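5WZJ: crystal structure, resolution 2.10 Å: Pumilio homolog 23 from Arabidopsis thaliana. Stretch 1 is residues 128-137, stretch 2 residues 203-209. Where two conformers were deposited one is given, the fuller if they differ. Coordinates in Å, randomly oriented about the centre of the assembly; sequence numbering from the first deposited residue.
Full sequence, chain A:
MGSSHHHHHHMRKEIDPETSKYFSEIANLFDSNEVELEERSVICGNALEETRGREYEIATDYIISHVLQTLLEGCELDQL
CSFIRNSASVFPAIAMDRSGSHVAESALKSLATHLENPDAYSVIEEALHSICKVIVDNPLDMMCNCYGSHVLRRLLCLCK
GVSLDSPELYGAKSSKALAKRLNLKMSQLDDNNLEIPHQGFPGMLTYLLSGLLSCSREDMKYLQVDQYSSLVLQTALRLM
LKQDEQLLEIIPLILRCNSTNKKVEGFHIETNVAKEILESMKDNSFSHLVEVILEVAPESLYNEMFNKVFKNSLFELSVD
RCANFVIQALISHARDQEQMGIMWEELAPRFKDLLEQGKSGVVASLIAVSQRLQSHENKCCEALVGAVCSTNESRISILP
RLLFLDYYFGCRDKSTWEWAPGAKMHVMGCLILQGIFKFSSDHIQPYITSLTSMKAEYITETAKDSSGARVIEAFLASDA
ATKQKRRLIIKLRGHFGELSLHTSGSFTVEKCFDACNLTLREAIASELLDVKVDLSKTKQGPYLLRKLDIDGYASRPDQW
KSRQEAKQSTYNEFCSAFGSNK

Stretch 1, residues 128-137: LHSICKVIVD
Stretch 2, residues 203-209: GMLTYLL

Two helical segments of Pumilio homolog 23, residues 128-137 and 203-209, pack side by side in nearly the same N-to-C direction, their axes 15° apart and 9.8 Å at closest approach. Backbone phi/psi values lie near -65/-40 throughout, and i to i+4 hydrogen bonds hold each helix, for example Val136 N to Cys132 O (2.8 Å) and Leu208 N to Met204 O (2.8 Å). The register sets His129 CA 7.0 Å from Met204 CA and Cys132 CA 5.8 Å from Leu208 CA. No hydrogen bond crosses the contact, which buries 448 Å² mainly through apolar packing.

Gly203, without a side chain, makes no contact. Met204 (chi t, p, p) points toward the first helix: its CG lies 4.1 Å from Leu128 CB and 3.8 Å from Cys132 SG (Cys132 chi1 m), while its SD approaches His129 CA at 3.7 Å. Its CE sits at the edge of the His129 ring, 3.8 Å from His129 CB. Leu205 points away, and Thr206 is out of reach.

Tyr207 (chi1 t, chi2 73°) has the largest covered area, and its CA-to-CB bond points toward the first helix, the ring reaching His129, Cys132, Lys133 and Val136. Cys132 CB meets the ring edge at Tyr207 CE2 (3.8 Å), and Tyr207 OH comes within 3.4 Å of Lys133 CA; the end of the lysine side chain leads away. The His129 ring (chi1 t, chi2 74°) lies at 26° to that of Tyr207, but with centroids 5.9 Å apart the rings are slid past each other and barely overlap. Val136 CG1 is 4.3 Å from Tyr207 CZ.

Leu208 (t, p) leaves its backbone sideways, yet its CB packs 3.9 Å from Cys132 SG. Leu208 CD1 reaches Ile135 CG2 (4.1 Å; Ile135 m, t) and Val136 CG2 (4.2 Å; Val136 t). Leu209 (t, p) points away.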

# COMPACT_ATOMS: atom_id res chain seq x y z
N LEU A 128 -20.55 -20.92 -2.73
CA LEU A 128 -20.52 -19.53 -3.14
C LEU A 128 -21.80 -19.15 -3.89
O LEU A 128 -22.35 -18.06 -3.68
CB LEU A 128 -19.30 -19.25 -4.00
CG LEU A 128 -17.97 -19.43 -3.27
CD1 LEU A 128 -16.83 -19.36 -4.26
CD2 LEU A 128 -17.80 -18.34 -2.20
N HIS A 129 -22.31 -20.03 -4.75
CA HIS A 129 -23.52 -19.69 -5.48
C HIS A 129 -24.69 -19.43 -4.54
O HIS A 129 -25.42 -18.45 -4.71
CB HIS A 129 -23.88 -20.80 -6.48
CG HIS A 129 -25.11 -20.48 -7.28
ND1 HIS A 129 -25.11 -19.55 -8.30
CD2 HIS A 129 -26.38 -20.94 -7.19
CE1 HIS A 129 -26.32 -19.47 -8.82
NE2 HIS A 129 -27.11 -20.30 -8.17
N SER A 130 -24.88 -20.29 -3.53
CA SER A 130 -26.01 -20.08 -2.64
C SER A 130 -25.91 -18.74 -1.92
O SER A 130 -26.91 -18.04 -1.73
CB SER A 130 -26.12 -21.25 -1.64
OG SER A 130 -24.97 -21.32 -0.82
N ILE A 131 -24.68 -18.33 -1.57
CA ILE A 131 -24.47 -17.05 -0.88
C ILE A 131 -24.68 -15.88 -1.84
O ILE A 131 -25.36 -14.91 -1.51
CB ILE A 131 -23.06 -17.02 -0.26
CG1 ILE A 131 -22.93 -18.03 0.87
CG2 ILE A 131 -22.74 -15.64 0.30
CD1 ILE A 131 -21.52 -18.04 1.44
N CYS A 132 -24.07 -15.94 -3.03
CA CYS A 132 -24.16 -14.81 -3.94
C CYS A 132 -25.59 -14.58 -4.41
O CYS A 132 -26.01 -13.43 -4.62
CB CYS A 132 -23.24 -15.02 -5.15
SG CYS A 132 -21.46 -14.97 -4.76
N LYS A 133 -26.35 -15.66 -4.56
CA LYS A 133 -27.72 -15.54 -5.05
C LYS A 133 -28.60 -14.76 -4.08
O LYS A 133 -29.37 -13.90 -4.50
CB LYS A 133 -28.28 -16.94 -5.31
CG LYS A 133 -29.61 -16.99 -6.01
CD LYS A 133 -29.77 -18.37 -6.64
CE LYS A 133 -31.20 -18.87 -6.58
NZ LYS A 133 -32.11 -17.99 -7.36
N VAL A 134 -28.48 -15.04 -2.78
CA VAL A 134 -29.28 -14.29 -1.81
C VAL A 134 -28.80 -12.85 -1.74
O VAL A 134 -29.60 -11.92 -1.56
CB VAL A 134 -29.27 -14.96 -0.41
CG1 VAL A 134 -27.89 -14.89 0.23
CG2 VAL A 134 -30.31 -14.31 0.50
N ILE A 135 -27.50 -12.62 -1.92
CA ILE A 135 -26.99 -11.25 -1.86
C ILE A 135 -27.48 -10.45 -3.06
O ILE A 135 -28.03 -9.35 -2.92
CB ILE A 135 -25.45 -11.24 -1.76
CG1 ILE A 135 -25.02 -11.76 -0.38
CG2 ILE A 135 -24.91 -9.82 -2.03
CD1 ILE A 135 -23.53 -12.00 -0.24
N VAL A 136 -27.33 -11.02 -4.26
CA VAL A 136 -27.69 -10.33 -5.49
C VAL A 136 -29.18 -9.99 -5.52
O VAL A 136 -29.60 -8.99 -6.12
CB VAL A 136 -27.26 -11.21 -6.69
CG1 VAL A 136 -28.07 -10.92 -7.95
CG2 VAL A 136 -25.77 -11.01 -6.94
N ASP A 137 -30.00 -10.80 -4.86
CA ASP A 137 -31.43 -10.53 -4.81
C ASP A 137 -31.75 -9.19 -4.13
O ASP A 137 -32.79 -8.58 -4.42
CB ASP A 137 -32.14 -11.67 -4.08
CG ASP A 137 -33.63 -11.42 -3.92
OD1 ASP A 137 -34.34 -11.47 -4.95
OD2 ASP A 137 -34.08 -11.15 -2.77
N GLY A 203 -16.72 -16.86 -13.19
CA GLY A 203 -18.14 -16.63 -13.44
C GLY A 203 -18.89 -16.18 -12.20
O GLY A 203 -19.85 -15.40 -12.30
N MET A 204 -18.49 -16.67 -11.03
CA MET A 204 -19.17 -16.26 -9.80
C MET A 204 -18.81 -14.82 -9.43
O MET A 204 -19.68 -14.05 -9.01
CB MET A 204 -18.81 -17.22 -8.66
CG MET A 204 -19.71 -17.09 -7.44
SD MET A 204 -21.40 -17.68 -7.76
CE MET A 204 -21.04 -19.30 -8.44
N LEU A 205 -17.53 -14.45 -9.57
CA LEU A 205 -17.14 -13.06 -9.33
C LEU A 205 -17.93 -12.11 -10.23
O LEU A 205 -18.49 -11.12 -9.76
CB LEU A 205 -15.64 -12.90 -9.55
CG LEU A 205 -15.06 -11.49 -9.36
CD1 LEU A 205 -15.29 -11.00 -7.93
CD2 LEU A 205 -13.58 -11.44 -9.69
N THR A 206 -18.00 -12.43 -11.53
CA THR A 206 -18.74 -11.60 -12.47
C THR A 206 -20.20 -11.50 -12.09
O THR A 206 -20.79 -10.41 -12.07
CB THR A 206 -18.57 -12.16 -13.89
OG1 THR A 206 -17.18 -12.10 -14.26
CG2 THR A 206 -19.40 -11.35 -14.91
N TYR A 207 -20.81 -12.64 -11.75
CA TYR A 207 -22.22 -12.67 -11.38
C TYR A 207 -22.48 -11.85 -10.13
O TYR A 207 -23.43 -11.06 -10.08
CB TYR A 207 -22.65 -14.13 -11.17
CG TYR A 207 -23.96 -14.33 -10.43
CD1 TYR A 207 -25.18 -14.04 -11.04
CD2 TYR A 207 -23.98 -14.86 -9.13
CE1 TYR A 207 -26.39 -14.25 -10.36
CE2 TYR A 207 -25.18 -15.07 -8.44
CZ TYR A 207 -26.38 -14.76 -9.07
OH TYR A 207 -27.58 -14.97 -8.43
N LEU A 208 -21.65 -12.03 -9.09
CA LEU A 208 -21.84 -11.28 -7.85
C LEU A 208 -21.69 -9.78 -8.11
O LEU A 208 -22.56 -8.99 -7.73
CB LEU A 208 -20.83 -11.75 -6.79
CG LEU A 208 -20.74 -10.87 -5.54
CD1 LEU A 208 -22.10 -10.80 -4.81
CD2 LEU A 208 -19.63 -11.40 -4.62
N LEU A 209 -20.60 -9.38 -8.77
CA LEU A 209 -20.35 -7.97 -9.01
C LEU A 209 -21.43 -7.34 -9.88
O LEU A 209 -21.87 -6.22 -9.61
CB LEU A 209 -18.96 -7.77 -9.64
CG LEU A 209 -18.55 -6.32 -9.95
CD1 LEU A 209 -18.68 -5.45 -8.71
CD2 LEU A 209 -17.11 -6.22 -10.52